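Local coordinates for hydrogenase expression/formation protein HypE (Desulfovibrio vulgaris subsp. vulgaris, PDB 2Z1U) that binds ATP and magnesium and takes part in hydrogenase maturation, probably by using ATP in making the cyanide ligands of the metal centre, at the interface of chains A and B. Coordinates in Å, arbitrary orientation; residue numbers count along the deposited sequence, not the author numbering. Chains: chain A/B, Hydrogenase expression/formation protein HypE.

The interface of chains A and B. Residues chain A 50-52, 85, 151, 154; chain B 43-46.
A:Pro50 CB lies over one face of the B:Arg44 guanidinium, 3.9 Å above the plane and offset toward the rim. At the guanidinium edge, in the plane, lies carboxylate oxygen OD2 of B:Asp46, from the same strand. The other carboxylate oxygen of B:Asp46, OD1, makes a salt bridge to NH2 of B:Arg44 at 3.1 Å, the hydrogen bond in it being weak. Across the interface, B:Arg44 NH1 reaches OD2 of A:Asp154 in a long salt bridge of 3.6 Å, with carboxylate and guanidinium planes nearly perpendicular (87°). An arginine suits this place because its flat head can serve these two aspartates, which supply the opposite charge, while one face takes a proline methylene near its rim. Its stem starts with CG anti to the backbone N (chi1 177°) and runs extended to NE. Along the way B:Arg44 CG meets CD1 of A:Ile151 at 3.7 Å, the two side chains crossing at about a right angle, and CD2 of A:Leu85 lies near CB. Branched aliphatic residues suit this stretch because their methyls pack against the stem's methylenes.

In the deposited dimer, likely the biological one, strand 43-46 of chain B pairs antiparallel with the start of strand 50-58 of chain A; two-fold symmetry repeats the arrangement with chains exchanged. A:Pro50 pairs with B:Asp46 where the ladder asks for no N-H, so a proline costs it nothing. Small A:Ala52 and B:Ala43 suit close backbones, A:Ala52 CA lying 3.3 Å from B:Ala43 O. The leucines point away from B:Arg44's side of the ladder: A:Leu51 N donates to B:Leu45 O at 2.7 Å, and B:Leu45 N to A:Leu51 O at 2.8 Å, with the B:Leu45 donor tilted 24° from the carbonyl plane of A:Leu51.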
ATOM      1  N   PRO A  50      -9.890  14.545 -11.257  1.00 60.57           N
ATOM      2  CA  PRO A  50     -10.630  13.546 -10.491  1.00 59.19           C
ATOM      3  C   PRO A  50      -9.923  12.208 -10.651  1.00 57.56           C
ATOM      4  O   PRO A  50      -9.764  11.722 -11.774  1.00 57.12           O
ATOM      5  CB  PRO A  50     -12.017  13.528 -11.150  1.00 59.38           C
ATOM      6  CG  PRO A  50     -12.026  14.683 -12.123  1.00 60.19           C
ATOM      7  CD  PRO A  50     -10.600  14.944 -12.480  1.00 60.52           C
ATOM      8  N   LEU A  51      -9.469  11.645  -9.535  1.00 55.91           N
ATOM      9  CA  LEU A  51      -8.666  10.429  -9.552  1.00 54.30           C
ATOM     10  C   LEU A  51      -9.345   9.328  -8.771  1.00 53.55           C
ATOM     11  O   LEU A  51     -10.180   9.594  -7.911  1.00 54.33           O
ATOM     12  CB  LEU A  51      -7.272  10.689  -8.966  1.00 53.87           C
ATOM     13  CG  LEU A  51      -6.468  11.851  -9.557  1.00 54.31           C
ATOM     14  CD1 LEU A  51      -5.230  12.048  -8.745  1.00 55.06           C
ATOM     15  CD2 LEU A  51      -6.122  11.621 -11.020  1.00 52.80           C
ATOM     16  N   ALA A  52      -8.985   8.089  -9.082  1.00 52.34           N
ATOM     17  CA  ALA A  52      -9.438   6.938  -8.324  1.00 51.75           C
ATOM     18  C   ALA A  52      -8.222   6.255  -7.667  1.00 51.73           C
ATOM     19  O   ALA A  52      -7.204   6.045  -8.322  1.00 50.93           O
ATOM     20  CB  ALA A  52     -10.183   5.988  -9.217  1.00 51.05           C
ATOM     21  N   LEU A  85     -14.039   2.082 -10.641  1.00 50.25           N
ATOM     22  CA  LEU A  85     -14.580   3.434 -10.533  1.00 50.28           C
ATOM     23  C   LEU A  85     -14.597   4.168 -11.877  1.00 50.73           C
ATOM     24  O   LEU A  85     -14.660   5.397 -11.914  1.00 50.98           O
ATOM     25  CB  LEU A  85     -13.790   4.246  -9.507  1.00 50.35           C
ATOM     26  CG  LEU A  85     -14.626   4.973  -8.449  1.00 50.63           C
ATOM     27  CD1 LEU A  85     -15.296   3.961  -7.505  1.00 51.44           C
ATOM     28  CD2 LEU A  85     -13.765   5.965  -7.664  1.00 49.75           C
ATOM     29  N   ILE A 151     -10.195   9.335 -13.477  1.00 54.41           N
ATOM     30  CA  ILE A 151     -11.601   9.012 -13.731  1.00 54.70           C
ATOM     31  C   ILE A 151     -12.012   9.507 -15.119  1.00 55.14           C
ATOM     32  O   ILE A 151     -11.668  10.630 -15.517  1.00 54.23           O
ATOM     33  CB  ILE A 151     -12.551   9.472 -12.597  1.00 55.15           C
ATOM     34  CG1 ILE A 151     -12.301   8.617 -11.344  1.00 55.10           C
ATOM     35  CG2 ILE A 151     -14.022   9.329 -13.020  1.00 53.96           C
ATOM     36  CD1 ILE A 151     -12.800   9.202 -10.060  1.00 56.31           C
ATOM     37  N   ASP A 154     -18.296  11.266 -15.749  1.00 58.89           N
ATOM     38  CA  ASP A 154     -19.130  11.798 -14.678  1.00 59.39           C
ATOM     39  C   ASP A 154     -20.595  11.785 -15.125  1.00 59.16           C
ATOM     40  O   ASP A 154     -20.925  12.375 -16.153  1.00 59.27           O
ATOM     41  CB  ASP A 154     -18.685  13.213 -14.285  1.00 60.06           C
ATOM     42  CG  ASP A 154     -19.164  13.616 -12.895  1.00 61.84           C
ATOM     43  OD1 ASP A 154     -20.381  13.794 -12.702  1.00 65.00           O
ATOM     44  OD2 ASP A 154     -18.319  13.766 -11.991  1.00 66.05           O
TER
ATOM     45  N   ALA B  43     -11.396   4.959  -3.895  1.00 51.92           N
ATOM     46  CA  ALA B  43     -11.776   6.273  -3.419  1.00 52.57           C
ATOM     47  C   ALA B  43     -11.664   7.295  -4.559  1.00 52.35           C
ATOM     48  O   ALA B  43     -10.701   7.266  -5.327  1.00 51.47           O
ATOM     49  CB  ALA B  43     -10.873   6.670  -2.252  1.00 51.83           C
ATOM     50  N   ARG B  44     -12.638   8.193  -4.649  1.00 51.90           N
ATOM     51  CA  ARG B  44     -12.593   9.319  -5.587  1.00 52.71           C
ATOM     52  C   ARG B  44     -11.897  10.494  -4.934  1.00 53.55           C
ATOM     53  O   ARG B  44     -12.269  10.916  -3.829  1.00 53.24           O
ATOM     54  CB  ARG B  44     -14.000   9.747  -6.050  1.00 53.77           C
ATOM     55  CG  ARG B  44     -13.965  10.961  -6.970  1.00 55.21           C
ATOM     56  CD  ARG B  44     -15.266  11.729  -6.957  1.00 62.65           C
ATOM     57  NE  ARG B  44     -15.058  13.118  -7.375  1.00 65.75           N
ATOM     58  CZ  ARG B  44     -15.359  13.585  -8.583  1.00 67.79           C
ATOM     59  NH1 ARG B  44     -15.893  12.776  -9.497  1.00 68.79           N
ATOM     60  NH2 ARG B  44     -15.136  14.861  -8.874  1.00 67.80           N
ATOM     61  N   LEU B  45     -10.884  11.015  -5.630  1.00 54.25           N
ATOM     62  CA  LEU B  45     -10.017  12.065  -5.127  1.00 55.76           C
ATOM     63  C   LEU B  45      -9.979  13.264  -6.084  1.00 56.59           C
ATOM     64  O   LEU B  45      -9.805  13.104  -7.294  1.00 56.65           O
ATOM     65  CB  LEU B  45      -8.605  11.493  -4.946  1.00 55.45           C
ATOM     66  CG  LEU B  45      -8.110  10.899  -3.621  1.00 57.13           C
ATOM     67  CD1 LEU B  45      -9.163  10.263  -2.725  1.00 56.18           C
ATOM     68  CD2 LEU B  45      -6.951   9.970  -3.856  1.00 56.76           C
ATOM     69  N   ASP B  46     -10.142  14.469  -5.547  1.00 57.97           N
ATOM     70  CA  ASP B  46      -9.965  15.678  -6.352  1.00 59.47           C
ATOM     71  C   ASP B  46      -8.650  16.338  -6.024  1.00 59.60           C
ATOM     72  O   ASP B  46      -8.558  17.043  -5.026  1.00 59.73           O
ATOM     73  CB  ASP B  46     -11.099  16.672  -6.099  1.00 60.09           C
ATOM     74  CG  ASP B  46     -12.392  16.214  -6.662  1.00 62.06           C
ATOM     75  OD1 ASP B  46     -12.433  15.898  -7.877  1.00 65.08           O
ATOM     76  OD2 ASP B  46     -13.371  16.172  -5.890  1.00 64.60           O
TER